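Local coordinates for hydrazine synthase subunit beta (Candidatus Kuenenia stuttgartiensis, PDB 5C2V), which forms part of the complex that condenses nitric oxide with ammonium to hydrazine, and may modulate hydroxylamine transport between the gamma and alpha active sites, at residues V51-Q56 against S78-D83; Y70-E75 against D97-I102; E188-R193 against Q209-W214. All coordinates share one frame; numbering follows the deposited sequence.

From the N terminus, the chain first builds the four-stranded sheet 15-52. Contact 1 then closes a loop from the last strand of that sheet to strand 78-83 of the next one, sheet 57-94. Contact 2 opens inside this loop, at 70-75, and closes beyond it at 97-102, so contacts 1 and 2 cross. It ties sheet 57-94 to the first strand of sheet 99-137. Together the two contacts join three successive propeller blades. They touch where strands 68-73 and 78-83 lie side by side in one sheet, with Asn73 N probably hydrogen-bonded to Ser78 O. Contact 3 follows in series and closes a hairpin within sheet 190-245, on the opposite side of the chain's centre from contact 1.

Contact 1: residues V51-Q56 against S78-D83; sequences VAVRVQ and SVSVVD
Val51 and Val82 meet tip to tip. Both hold CG1 anti to the backbone N (chi1 179° and 175°), and the two CG1 methyls touch at 3.8 Å. The other methyl of Val82, CG2, lies 4.1 Å from Val53 CG1. Val53 turns this same CG1 to the side of its own backbone N, anti to the carbonyl carbon, where it also packs on Ser80 CB at 4.0 Å.

Beyond the valines the contact becomes more polar. Arg54 lays its aliphatic root over two serines. Its CG is 3.6 Å from Ser80 OG and 3.8 Å from Ser78 OG. Further out, NE forms a salt bridge with Glu92. The Ser80 hydroxyl is hydrogen-bonded to Glu89 and also meets the side-chain amide of Asn73. The link between the segments is therefore made by side-chain packing, with the polar groups served from outside.

This is a face-to-face meeting of neighbouring beta-propeller blades. The end of strand 46-52 and the loop after it lie on strand 78-83. Phe39 of strand 36-41 packs on both Val51 and Val82, and strand 88-94 supplies Glu89 and Glu92.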
ATOM      1  N   VAL B  51      -6.744 -65.435  20.057  1.00 53.98           N
ATOM      2  CA  VAL B  51      -7.851 -66.317  19.701  1.00 61.45           C
ATOM      3  C   VAL B  51      -7.906 -66.576  18.200  1.00 68.83           C
ATOM      4  O   VAL B  51      -7.998 -65.644  17.403  1.00 68.91           O
ATOM      5  CB  VAL B  51      -9.202 -65.735  20.157  1.00 58.29           C
ATOM      6  CG1 VAL B  51     -10.341 -66.662  19.759  1.00 58.77           C
ATOM      7  CG2 VAL B  51      -9.198 -65.499  21.658  1.00 57.03           C
ATOM      8  N   ALA B  52      -7.859 -67.849  17.822  1.00 72.05           N
ATOM      9  CA  ALA B  52      -7.845 -68.229  16.416  1.00 62.36           C
ATOM     10  C   ALA B  52      -9.204 -68.027  15.750  1.00 57.45           C
ATOM     11  O   ALA B  52     -10.239 -68.430  16.282  1.00 72.87           O
ATOM     12  CB  ALA B  52      -7.398 -69.675  16.267  1.00 72.19           C
ATOM     13  N   VAL B  53      -9.183 -67.393  14.583  1.00 55.47           N
ATOM     14  CA  VAL B  53     -10.374 -67.212  13.763  1.00 58.06           C
ATOM     15  C   VAL B  53     -10.094 -67.706  12.350  1.00 64.36           C
ATOM     16  O   VAL B  53      -9.041 -68.288  12.086  1.00 73.89           O
ATOM     17  CB  VAL B  53     -10.833 -65.743  13.710  1.00 75.24           C
ATOM     18  CG1 VAL B  53     -11.339 -65.289  15.072  1.00 53.20           C
ATOM     19  CG2 VAL B  53      -9.706 -64.850  13.213  1.00 65.63           C
ATOM     20  N   ARG B  54     -11.037 -67.476  11.445  1.00 55.59           N
ATOM     21  CA  ARG B  54     -10.882 -67.905  10.060  1.00 65.67           C
ATOM     22  C   ARG B  54      -9.887 -67.016   9.316  1.00 60.88           C
ATOM     23  O   ARG B  54      -9.253 -66.142   9.907  1.00 64.50           O
ATOM     24  CB  ARG B  54     -12.232 -67.903   9.341  1.00 71.56           C
ATOM     25  CG  ARG B  54     -13.331 -68.659  10.070  1.00 78.95           C
ATOM     26  CD  ARG B  54     -12.865 -70.036  10.511  1.00 75.05           C
ATOM     27  NE  ARG B  54     -13.925 -70.778  11.187  1.00 93.64           N
ATOM     28  CZ  ARG B  54     -13.726 -71.881  11.899  1.00 99.43           C
ATOM     29  NH1 ARG B  54     -12.502 -72.373  12.035  1.00102.11           N
ATOM     30  NH2 ARG B  54     -14.750 -72.491  12.479  1.00 95.96           N
ATOM     31  N   VAL B  55      -9.751 -67.256   8.016  1.00 53.37           N
ATOM     32  CA  VAL B  55      -8.719 -66.615   7.207  1.00 78.02           C
ATOM     33  C   VAL B  55      -8.899 -65.101   7.043  1.00 74.69           C
ATOM     34  O   VAL B  55      -9.969 -64.629   6.656  1.00 58.00           O
ATOM     35  CB  VAL B  55      -8.657 -67.256   5.803  1.00 67.01           C
ATOM     36  CG1 VAL B  55      -7.418 -66.796   5.057  1.00 49.69           C
ATOM     37  CG2 VAL B  55      -8.675 -68.774   5.918  1.00 62.11           C
ATOM     38  N   GLN B  56      -7.833 -64.362   7.344  1.00 69.82           N
ATOM     39  CA  GLN B  56      -7.727 -62.926   7.066  1.00 74.66           C
ATOM     40  C   GLN B  56      -8.795 -62.050   7.742  1.00 71.01           C
ATOM     41  O   GLN B  56      -9.605 -61.419   7.059  1.00 52.53           O
ATOM     42  CB  GLN B  56      -7.779 -62.712   5.547  1.00 78.88           C
ATOM     43  CG  GLN B  56      -7.330 -61.350   5.072  1.00 79.41           C
ATOM     44  CD  GLN B  56      -7.226 -61.272   3.570  1.00 81.45           C
ATOM     45  OE1 GLN B  56      -6.843 -62.233   2.904  1.00 74.30           O
ATOM     46  NE2 GLN B  56      -7.575 -60.125   3.028  1.00 80.73           N
ATOM     47  N   SER B  78     -16.636 -64.815   5.745  1.00 71.02           N
ATOM     48  CA  SER B  78     -17.426 -65.193   6.913  1.00 69.65           C
ATOM     49  C   SER B  78     -17.262 -64.258   8.108  1.00 69.71           C
ATOM     50  O   SER B  78     -16.527 -63.274   8.051  1.00 73.79           O
ATOM     51  CB  SER B  78     -17.075 -66.621   7.339  1.00 77.65           C
ATOM     52  OG  SER B  78     -15.740 -66.701   7.813  1.00 78.82           O
ATOM     53  N   VAL B  79     -17.974 -64.580   9.183  1.00 68.12           N
ATOM     54  CA  VAL B  79     -17.925 -63.835  10.434  1.00 70.90           C
ATOM     55  C   VAL B  79     -17.826 -64.795  11.616  1.00 67.31           C
ATOM     56  O   VAL B  79     -18.709 -65.628  11.822  1.00 65.76           O
ATOM     57  CB  VAL B  79     -19.168 -62.938  10.617  1.00 71.81           C
ATOM     58  CG1 VAL B  79     -19.182 -62.323  12.010  1.00 68.37           C
ATOM     59  CG2 VAL B  79     -19.215 -61.856   9.547  1.00 63.25           C
ATOM     60  N   SER B  80     -16.752 -64.678  12.387  1.00 54.09           N
ATOM     61  CA  SER B  80     -16.557 -65.522  13.559  1.00 50.46           C
ATOM     62  C   SER B  80     -17.192 -64.907  14.801  1.00 65.11           C
ATOM     63  O   SER B  80     -17.151 -63.692  14.991  1.00 70.04           O
ATOM     64  CB  SER B  80     -15.066 -65.761  13.803  1.00 49.40           C
ATOM     65  OG  SER B  80     -14.460 -66.385  12.684  1.00 85.27           O
ATOM     66  N   VAL B  81     -17.787 -65.748  15.640  1.00 72.90           N
ATOM     67  CA  VAL B  81     -18.285 -65.294  16.933  1.00 53.72           C
ATOM     68  C   VAL B  81     -17.374 -65.817  18.037  1.00 63.88           C
ATOM     69  O   VAL B  81     -17.207 -67.026  18.195  1.00 74.11           O
ATOM     70  CB  VAL B  81     -19.731 -65.752  17.190  1.00 64.92           C
ATOM     71  CG1 VAL B  81     -20.201 -65.268  18.553  1.00 60.90           C
ATOM     72  CG2 VAL B  81     -20.650 -65.238  16.095  1.00 66.11           C
ATOM     73  N   VAL B  82     -16.786 -64.898  18.796  1.00 65.76           N
ATOM     74  CA  VAL B  82     -15.793 -65.261  19.799  1.00 67.22           C
ATOM     75  C   VAL B  82     -16.291 -65.020  21.218  1.00 68.90           C
ATOM     76  O   VAL B  82     -16.816 -63.951  21.529  1.00 78.30           O
ATOM     77  CB  VAL B  82     -14.482 -64.471  19.589  1.00 61.15           C
ATOM     78  CG1 VAL B  82     -13.488 -64.763  20.706  1.00 43.20           C
ATOM     79  CG2 VAL B  82     -13.879 -64.792  18.230  1.00 56.43           C
ATOM     80  N   ASP B  83     -16.125 -66.021  22.077  1.00 79.19           N
ATOM     81  CA  ASP B  83     -16.399 -65.852  23.496  1.00 71.18           C
ATOM     82  C   ASP B  83     -15.203 -65.142  24.120  1.00 76.02           C
ATOM     83  O   ASP B  83     -14.081 -65.647  24.074  1.00 74.99           O
ATOM     84  CB  ASP B  83     -16.651 -67.203  24.167  1.00 75.92           C
ATOM     85  CG  ASP B  83     -17.319 -67.069  25.521  1.00 76.12           C
ATOM     86  OD1 ASP B  83     -16.642 -66.653  26.485  1.00 85.60           O
ATOM     87  OD2 ASP B  83     -18.523 -67.388  25.624  1.00 78.23           O
TER

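Contact 2: residues Y70-E75 against D97-I102; sequences YVCNAE and DWPSGI. With CA (calcium ion), chain Q.
Cys72 and Ile102 meet between two consecutive blades of the beta-propeller. Strand 70-73 belongs to one blade and strand 99-102 opens the next. The strands run nearly antiparallel, 165° apart, with their axes 6.2 Å apart at closest approach, and side chains fill the gap.

Apolar contacts make up most of the interface. Cys72 SG sits anti to its carbonyl carbon (chi1 -83°). There it touches Ile102 CB at 3.5 Å and Pro99 CB at 3.6 Å. Both branches of Ile102 meet Tyr70: CG2 lies against its backbone oxygen, and CD1, at the end of the other branch, meets its CB at 3.6 Å. The far end of the Tyr70 side chain leads away, and its hydroxyl is hydrogen-bonded to Thr128. Val113 of strand 110-115 touches Cys72, Pro99 and Ile102.

The aromatic contact is a CH-pi interaction. Ala74 CB stands over one face of Trp98, 3.3 Å from the centroid of the five-membered ring and 15° off its normal. The indole NE1 is hydrogen-bonded to Glu58. Arg70 of the gamma subunit makes a cation-pi contact with the same side chain, so the tryptophan links the two blades and the subunit interface.

One backbone contact adds to this: Trp98 CA gives a CA-H...O contact to Ala74 O at 3.5 Å.

Metal binding comes last. The calcium ion is held by four waters, by Asp77 and by Asp97. Asp97 binds with both carboxylate oxygens, OD1 and OD2 each lying 2.5 Å from the calcium.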
ATOM      1  N   TYR B  70     -17.474 -60.131  17.567  1.00 61.17           N
ATOM      2  CA  TYR B  70     -17.795 -60.531  16.202  1.00 59.01           C
ATOM      3  C   TYR B  70     -16.692 -60.089  15.249  1.00 65.19           C
ATOM      4  O   TYR B  70     -16.503 -58.898  15.016  1.00 69.20           O
ATOM      5  CB  TYR B  70     -19.138 -59.942  15.766  1.00 60.03           C
ATOM      6  CG  TYR B  70     -20.348 -60.630  16.360  1.00 72.39           C
ATOM      7  CD1 TYR B  70     -20.597 -60.591  17.726  1.00 65.29           C
ATOM      8  CD2 TYR B  70     -21.249 -61.310  15.550  1.00 69.93           C
ATOM      9  CE1 TYR B  70     -21.705 -61.216  18.269  1.00 75.35           C
ATOM     10  CE2 TYR B  70     -22.359 -61.938  16.084  1.00 56.38           C
ATOM     11  CZ  TYR B  70     -22.581 -61.888  17.444  1.00 73.25           C
ATOM     12  OH  TYR B  70     -23.685 -62.510  17.981  1.00 69.72           O
ATOM     13  N   VAL B  71     -15.978 -61.060  14.689  1.00 65.28           N
ATOM     14  CA  VAL B  71     -14.819 -60.780  13.850  1.00 65.75           C
ATOM     15  C   VAL B  71     -15.144 -61.002  12.377  1.00 66.86           C
ATOM     16  O   VAL B  71     -15.819 -61.967  12.025  1.00 60.39           O
ATOM     17  CB  VAL B  71     -13.621 -61.666  14.253  1.00 54.55           C
ATOM     18  CG1 VAL B  71     -12.387 -61.292  13.456  1.00 63.44           C
ATOM     19  CG2 VAL B  71     -13.349 -61.544  15.743  1.00 53.33           C
ATOM     20  N   CYS B  72     -14.669 -60.107  11.516  1.00 66.86           N
ATOM     21  CA  CYS B  72     -14.905 -60.246  10.084  1.00 74.83           C
ATOM     22  C   CYS B  72     -13.755 -60.960   9.394  1.00 69.28           C
ATOM     23  O   CYS B  72     -12.668 -60.404   9.264  1.00 61.39           O
ATOM     24  CB  CYS B  72     -15.111 -58.876   9.437  1.00 61.89           C
ATOM     25  SG  CYS B  72     -16.778 -58.216   9.576  1.00 57.23           S
ATOM     26  N   ASN B  73     -14.008 -62.177   8.922  1.00 71.96           N
ATOM     27  CA  ASN B  73     -13.016 -62.906   8.147  1.00 66.01           C
ATOM     28  C   ASN B  73     -13.259 -62.665   6.664  1.00 70.99           C
ATOM     29  O   ASN B  73     -14.251 -63.133   6.094  1.00 65.12           O
ATOM     30  CB  ASN B  73     -13.061 -64.399   8.469  1.00 62.94           C
ATOM     31  CG  ASN B  73     -13.043 -64.673   9.961  1.00 63.17           C
ATOM     32  OD1 ASN B  73     -11.999 -64.585  10.610  1.00 55.04           O
ATOM     33  ND2 ASN B  73     -14.202 -65.016  10.513  1.00 67.99           N
ATOM     34  N   ALA B  74     -12.330 -61.939   6.050  1.00 63.56           N
ATOM     35  CA  ALA B  74     -12.505 -61.428   4.698  1.00 62.61           C
ATOM     36  C   ALA B  74     -12.341 -62.497   3.627  1.00 62.39           C
ATOM     37  O   ALA B  74     -13.176 -62.624   2.730  1.00 64.65           O
ATOM     38  CB  ALA B  74     -11.530 -60.299   4.455  1.00 62.19           C
ATOM     39  N   GLU B  75     -11.259 -63.263   3.721  1.00 68.95           N
ATOM     40  CA  GLU B  75     -10.968 -64.285   2.725  1.00 84.10           C
ATOM     41  C   GLU B  75     -11.932 -65.457   2.856  1.00 75.03           C
ATOM     42  O   GLU B  75     -12.334 -66.059   1.860  1.00 63.26           O
ATOM     43  CB  GLU B  75      -9.524 -64.770   2.854  1.00 75.27           C
ATOM     44  CG  GLU B  75      -9.123 -65.808   1.817  1.00 81.49           C
ATOM     45  CD  GLU B  75      -9.250 -65.292   0.395  1.00 95.63           C
ATOM     46  OE1 GLU B  75      -8.252 -64.764  -0.138  1.00121.67           O
ATOM     47  OE2 GLU B  75     -10.345 -65.420  -0.194  1.00 93.51           O
ATOM     48  N   ASP B  97     -19.480 -61.326   0.122  1.00 54.52           N
ATOM     49  CA  ASP B  97     -18.053 -61.300  -0.184  1.00 61.36           C
ATOM     50  C   ASP B  97     -17.271 -60.254   0.596  1.00 63.22           C
ATOM     51  O   ASP B  97     -17.656 -59.087   0.663  1.00 64.81           O
ATOM     52  CB  ASP B  97     -17.823 -61.086  -1.680  1.00 55.15           C
ATOM     53  CG  ASP B  97     -16.425 -61.500  -2.113  1.00 57.96           C
ATOM     54  OD1 ASP B  97     -16.300 -62.405  -2.952  1.00 85.50           O
ATOM     55  OD2 ASP B  97     -15.440 -60.935  -1.607  1.00 89.59           O
ATOM     56  N   TRP B  98     -16.165 -60.708   1.179  1.00 67.86           N
ATOM     57  CA  TRP B  98     -15.218 -59.862   1.896  1.00 62.08           C
ATOM     58  C   TRP B  98     -15.879 -58.955   2.918  1.00 64.66           C
ATOM     59  O   TRP B  98     -16.028 -57.756   2.667  1.00 54.94           O
ATOM     60  CB  TRP B  98     -14.410 -59.009   0.924  1.00 42.27           C
ATOM     61  CG  TRP B  98     -13.166 -58.486   1.545  1.00 65.60           C
ATOM     62  CD1 TRP B  98     -13.058 -57.696   2.658  1.00 79.86           C
ATOM     63  CD2 TRP B  98     -11.832 -58.774   1.127  1.00 54.06           C
ATOM     64  NE1 TRP B  98     -11.735 -57.450   2.931  1.00 78.67           N
ATOM     65  CE2 TRP B  98     -10.966 -58.103   2.008  1.00 64.86           C
ATOM     66  CE3 TRP B  98     -11.287 -59.524   0.080  1.00 77.74           C
ATOM     67  CZ2 TRP B  98      -9.587 -58.164   1.872  1.00 72.28           C
ATOM     68  CZ3 TRP B  98      -9.916 -59.580  -0.049  1.00 79.55           C
ATOM     69  CH2 TRP B  98      -9.082 -58.901   0.838  1.00 74.02           C
ATOM     70  N   PRO B  99     -16.339 -59.516   4.047  1.00 71.88           N
ATOM     71  CA  PRO B  99     -16.768 -58.485   4.991  1.00 71.90           C
ATOM     72  C   PRO B  99     -15.575 -57.626   5.413  1.00 62.15           C
ATOM     73  O   PRO B  99     -14.579 -58.160   5.902  1.00 58.79           O
ATOM     74  CB  PRO B  99     -17.315 -59.298   6.164  1.00 67.46           C
ATOM     75  CG  PRO B  99     -16.623 -60.628   6.069  1.00 63.70           C
ATOM     76  CD  PRO B  99     -16.424 -60.878   4.602  1.00 64.92           C
ATOM     77  N   SER B 100     -15.680 -56.314   5.228  1.00 79.55           N
ATOM     78  CA  SER B 100     -14.623 -55.406   5.660  1.00 69.33           C
ATOM     79  C   SER B 100     -14.920 -54.698   6.976  1.00 59.17           C
ATOM     80  O   SER B 100     -14.073 -53.975   7.502  1.00 75.57           O
ATOM     81  CB  SER B 100     -14.345 -54.373   4.567  1.00 55.40           C
ATOM     82  OG  SER B 100     -15.526 -53.675   4.220  1.00 73.05           O
ATOM     83  N   GLY B 101     -16.117 -54.906   7.510  1.00 68.14           N
ATOM     84  CA  GLY B 101     -16.511 -54.228   8.729  1.00 54.95           C
ATOM     85  C   GLY B 101     -17.811 -54.730   9.317  1.00 54.80           C
ATOM     86  O   GLY B 101     -18.677 -55.252   8.609  1.00 51.85           O
ATOM     87  N   ILE B 102     -17.950 -54.541  10.625  1.00 62.34           N
ATOM     88  CA  ILE B 102     -19.098 -55.042  11.362  1.00 52.85           C
ATOM     89  C   ILE B 102     -19.391 -54.146  12.564  1.00 55.80           C
ATOM     90  O   ILE B 102     -18.467 -53.618  13.183  1.00 51.57           O
ATOM     91  CB  ILE B 102     -18.857 -56.498  11.814  1.00 62.08           C
ATOM     92  CG1 ILE B 102     -20.115 -57.105  12.435  1.00 70.09           C
ATOM     93  CG2 ILE B 102     -17.656 -56.588  12.754  1.00 49.44           C
ATOM     94  CD1 ILE B 102     -20.033 -58.604  12.596  1.00 65.21           C
TER
HETATM   95 CA    CA Q 402     -14.899 -63.329  -1.114  1.00 68.57          CA
HETATM   96  O   HOH W   1     -12.971 -63.341  -2.532  1.00 70.05           O
HETATM   97  O   HOH W   2     -14.707 -64.975  -2.844  1.00 55.45           O
HETATM   98  O   HOH W   3     -13.322 -63.731   0.587  1.00 88.06           O
HETATM   99  O   HOH W   4     -12.995 -61.911  -0.918  1.00 74.76           O

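Contact 3: residues E188-R193 against Q209-W214; sequences ESSNLR and QTPKNW. With BET (trimethyl glycine), chain R.
Gln209 OE1 takes a hydrogen bond from Asn191 ND2 at 2.9 Å, and a weak second one from Ser65 OG of the gamma subunit. The bond from Asn191 is bent, 141° at the hydrogen. The oxygen lies almost exactly in the amide plane of Asn191, but the two amide planes are turned 37° against each other. Gln209 reaches out with an extended chain beyond CG. Its NE2 is bound to Asn228, which fixes the other end of the amide.

Next to this pair the backbones are joined directly. Ser190 and Gln209 form an antiparallel hydrogen-bonded pair. Ser190 N gives to Gln209 O at 2.8 Å, and Gln209 N gives to Ser190 O at 2.9 Å. The second bond is the straighter, at 166°. Ser189 CA adds a CA-H...O contact to Gln209 O, 3.3 Å long.

The pair lies in a beta hairpin, the first two strands of a propeller blade, 190-197 and 203-211. On the side chains of Ser190 and Gln209, Phe226 of the third strand packs as well. Pro211 CG approaches Ser190 OG at 3.6 Å. Trp78 of the gamma subunit packs on the same proline, whose side chain is about 8 Å from a bound heme c.

At the open end of the hairpin, Thr210 CG2 lies 3.2 Å from Glu188 O. This methyl is anti to the backbone N of Thr210, while OG1 bonds to Asn229. Glu188 belongs to the pocket of trimethyl glycine, and its carboxylate carbon CD lies 3.6 Å from the ligand's O. Its OE1 forms a salt bridge with Arg302, another residue of that pocket.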
ATOM      1  N   GLU B 188     -15.909 -36.293  -6.684  1.00 52.30           N
ATOM      2  CA  GLU B 188     -14.465 -36.407  -6.868  1.00 38.88           C
ATOM      3  C   GLU B 188     -13.783 -37.077  -5.678  1.00 38.98           C
ATOM      4  O   GLU B 188     -12.836 -36.538  -5.109  1.00 37.49           O
ATOM      5  CB  GLU B 188     -13.851 -35.028  -7.123  1.00 25.60           C
ATOM      6  CG  GLU B 188     -14.344 -34.373  -8.403  1.00 43.56           C
ATOM      7  CD  GLU B 188     -13.573 -33.117  -8.751  1.00 48.47           C
ATOM      8  OE1 GLU B 188     -12.711 -32.705  -7.947  1.00 44.30           O
ATOM      9  OE2 GLU B 188     -13.827 -32.542  -9.831  1.00 51.12           O
ATOM     10  N   SER B 189     -14.273 -38.254  -5.304  1.00 35.11           N
ATOM     11  CA  SER B 189     -13.697 -38.997  -4.188  1.00 46.23           C
ATOM     12  C   SER B 189     -13.268 -40.401  -4.599  1.00 39.26           C
ATOM     13  O   SER B 189     -13.788 -40.968  -5.560  1.00 34.22           O
ATOM     14  CB  SER B 189     -14.695 -39.084  -3.032  1.00 52.62           C
ATOM     15  OG  SER B 189     -15.819 -39.870  -3.389  1.00 41.66           O
ATOM     16  N   SER B 190     -12.313 -40.955  -3.861  1.00 34.67           N
ATOM     17  CA  SER B 190     -11.891 -42.336  -4.051  1.00 40.73           C
ATOM     18  C   SER B 190     -11.364 -42.888  -2.732  1.00 47.35           C
ATOM     19  O   SER B 190     -11.010 -42.120  -1.837  1.00 49.29           O
ATOM     20  CB  SER B 190     -10.822 -42.439  -5.143  1.00 49.10           C
ATOM     21  OG  SER B 190      -9.599 -41.859  -4.721  1.00 65.78           O
ATOM     22  N   ASN B 191     -11.316 -44.214  -2.618  1.00 47.40           N
ATOM     23  CA  ASN B 191     -10.757 -44.866  -1.437  1.00 41.17           C
ATOM     24  C   ASN B 191     -11.405 -44.462  -0.114  1.00 55.01           C
ATOM     25  O   ASN B 191     -10.712 -43.990   0.787  1.00 44.52           O
ATOM     26  CB  ASN B 191      -9.250 -44.601  -1.345  1.00 34.82           C
ATOM     27  CG  ASN B 191      -8.505 -45.016  -2.596  1.00 59.82           C
ATOM     28  OD1 ASN B 191      -8.861 -45.997  -3.247  1.00 45.75           O
ATOM     29  ND2 ASN B 191      -7.459 -44.271  -2.936  1.00 50.32           N
ATOM     30  N   LEU B 192     -12.720 -44.628   0.023  1.00 47.04           N
ATOM     31  CA  LEU B 192     -13.334 -44.253   1.291  1.00 41.81           C
ATOM     32  C   LEU B 192     -13.030 -45.368   2.281  1.00 34.53           C
ATOM     33  O   LEU B 192     -13.505 -46.494   2.123  1.00 69.97           O
ATOM     34  CB  LEU B 192     -14.852 -44.093   1.142  1.00 40.99           C
ATOM     35  CG  LEU B 192     -15.545 -42.945   0.400  1.00 60.18           C
ATOM     36  CD1 LEU B 192     -15.043 -42.773  -1.027  1.00 46.84           C
ATOM     37  CD2 LEU B 192     -17.047 -43.194   0.395  1.00 54.51           C
ATOM     38  N   ARG B 193     -12.240 -45.057   3.304  1.00 45.92           N
ATOM     39  CA  ARG B 193     -11.835 -46.077   4.266  1.00 59.00           C
ATOM     40  C   ARG B 193     -12.618 -46.186   5.580  1.00 52.20           C
ATOM     41  O   ARG B 193     -12.487 -47.187   6.287  1.00 66.31           O
ATOM     42  CB  ARG B 193     -10.356 -45.870   4.594  1.00 47.99           C
ATOM     43  CG  ARG B 193      -9.428 -46.070   3.408  1.00 59.92           C
ATOM     44  CD  ARG B 193      -9.421 -47.526   2.973  1.00 47.40           C
ATOM     45  NE  ARG B 193     -10.030 -47.692   1.660  1.00 51.82           N
ATOM     46  CZ  ARG B 193      -9.347 -47.901   0.543  1.00 44.75           C
ATOM     47  NH1 ARG B 193      -8.022 -47.984   0.574  1.00 49.46           N
ATOM     48  NH2 ARG B 193      -9.993 -48.021  -0.606  1.00 36.51           N
ATOM     49  N   GLN B 209      -9.831 -39.793  -0.462  1.00 51.68           N
ATOM     50  CA  GLN B 209      -8.898 -39.054  -1.302  1.00 43.30           C
ATOM     51  C   GLN B 209      -9.616 -38.382  -2.464  1.00 47.33           C
ATOM     52  O   GLN B 209     -10.654 -38.854  -2.926  1.00 49.94           O
ATOM     53  CB  GLN B 209      -7.802 -39.976  -1.840  1.00 36.62           C
ATOM     54  CG  GLN B 209      -6.716 -40.317  -0.837  1.00 40.99           C
ATOM     55  CD  GLN B 209      -5.569 -41.084  -1.466  1.00 41.73           C
ATOM     56  OE1 GLN B 209      -5.781 -42.033  -2.219  1.00 50.27           O
ATOM     57  NE2 GLN B 209      -4.345 -40.669  -1.162  1.00 49.31           N
ATOM     58  N   THR B 210      -9.057 -37.268  -2.924  1.00 46.68           N
ATOM     59  CA  THR B 210      -9.549 -36.591  -4.111  1.00 47.92           C
ATOM     60  C   THR B 210      -8.514 -36.676  -5.222  1.00 41.88           C
ATOM     61  O   THR B 210      -7.479 -36.008  -5.169  1.00 56.25           O
ATOM     62  CB  THR B 210      -9.871 -35.111  -3.826  1.00 48.84           C
ATOM     63  OG1 THR B 210     -10.810 -35.016  -2.748  1.00 37.17           O
ATOM     64  CG2 THR B 210     -10.438 -34.433  -5.065  1.00 35.44           C
ATOM     65  N   PRO B 211      -8.787 -37.511  -6.231  1.00 46.61           N
ATOM     66  CA  PRO B 211      -7.954 -37.577  -7.430  1.00 39.62           C
ATOM     67  C   PRO B 211      -8.249 -36.411  -8.357  1.00 34.09           C
ATOM     68  O   PRO B 211      -9.398 -35.971  -8.400  1.00 32.10           O
ATOM     69  CB  PRO B 211      -8.364 -38.908  -8.080  1.00 37.26           C
ATOM     70  CG  PRO B 211      -9.599 -39.386  -7.328  1.00 38.45           C
ATOM     71  CD  PRO B 211     -10.017 -38.307  -6.380  1.00 48.01           C
ATOM     72  N   LYS B 212      -7.263 -35.908  -9.088  1.00 40.67           N
ATOM     73  CA  LYS B 212      -7.638 -35.177 -10.281  1.00 42.04           C
ATOM     74  C   LYS B 212      -7.320 -36.136 -11.417  1.00 49.62           C
ATOM     75  O   LYS B 212      -6.162 -36.315 -11.795  1.00 56.61           O
ATOM     76  CB  LYS B 212      -6.867 -33.861 -10.402  1.00 54.54           C
ATOM     77  CG  LYS B 212      -6.368 -33.303  -9.068  1.00 33.89           C
ATOM     78  CD  LYS B 212      -7.480 -32.727  -8.209  1.00 52.11           C
ATOM     79  CE  LYS B 212      -6.934 -32.216  -6.881  1.00 56.67           C
ATOM     80  NZ  LYS B 212      -7.960 -31.474  -6.097  1.00 53.18           N
ATOM     81  N   ASN B 213      -8.369 -36.745 -11.955  1.00 55.05           N
ATOM     82  CA  ASN B 213      -8.246 -37.753 -13.001  1.00 52.66           C
ATOM     83  C   ASN B 213      -8.153 -37.177 -14.408  1.00 45.28           C
ATOM     84  O   ASN B 213      -7.540 -37.766 -15.297  1.00 46.12           O
ATOM     85  CB  ASN B 213      -9.409 -38.735 -12.905  1.00 44.27           C
ATOM     86  CG  ASN B 213     -10.747 -38.056 -13.019  1.00 47.05           C
ATOM     87  OD1 ASN B 213     -11.276 -37.524 -12.043  1.00 49.26           O
ATOM     88  ND2 ASN B 213     -11.310 -38.076 -14.217  1.00 56.60           N
ATOM     89  N   TRP B 214      -8.779 -36.018 -14.594  1.00 39.06           N
ATOM     90  CA  TRP B 214      -8.921 -35.402 -15.908  1.00 43.98           C
ATOM     91  C   TRP B 214      -7.700 -34.563 -16.259  1.00 30.90           C
ATOM     92  O   TRP B 214      -7.670 -33.899 -17.295  1.00 38.13           O
ATOM     93  CB  TRP B 214     -10.188 -34.546 -15.976  1.00 39.69           C
ATOM     94  CG  TRP B 214     -11.460 -35.335 -15.846  1.00 47.22           C
ATOM     95  CD1 TRP B 214     -12.356 -35.283 -14.818  1.00 52.88           C
ATOM     96  CD2 TRP B 214     -11.969 -36.305 -16.771  1.00 43.21           C
ATOM     97  NE1 TRP B 214     -13.397 -36.151 -15.051  1.00 52.58           N
ATOM     98  CE2 TRP B 214     -13.182 -36.790 -16.242  1.00 56.20           C
ATOM     99  CE3 TRP B 214     -11.519 -36.805 -17.996  1.00 51.66           C
ATOM    100  CZ2 TRP B 214     -13.948 -37.755 -16.895  1.00 53.18           C
ATOM    101  CZ3 TRP B 214     -12.282 -37.762 -18.643  1.00 57.72           C
ATOM    102  CH2 TRP B 214     -13.482 -38.226 -18.091  1.00 47.65           C
TER
HETATM  103  N   BET R 403     -18.497 -30.541  -9.757  1.00 69.03           N
HETATM  104  CA  BET R 403     -17.553 -31.533  -9.086  1.00 56.45           C
HETATM  105  C   BET R 403     -17.109 -30.971  -7.630  1.00 52.06           C
HETATM  106  O   BET R 403     -15.896 -30.648  -7.562  1.00 59.01           O
HETATM  107  OXT BET R 403     -18.026 -30.939  -6.776  1.00 64.20           O
HETATM  108  C1  BET R 403     -18.427 -30.695 -11.262  1.00 58.70           C
HETATM  109  C2  BET R 403     -18.122 -29.098  -9.416  1.00 53.11           C
HETATM  110  C3  BET R 403     -19.935 -30.835  -9.366  1.00 69.94           C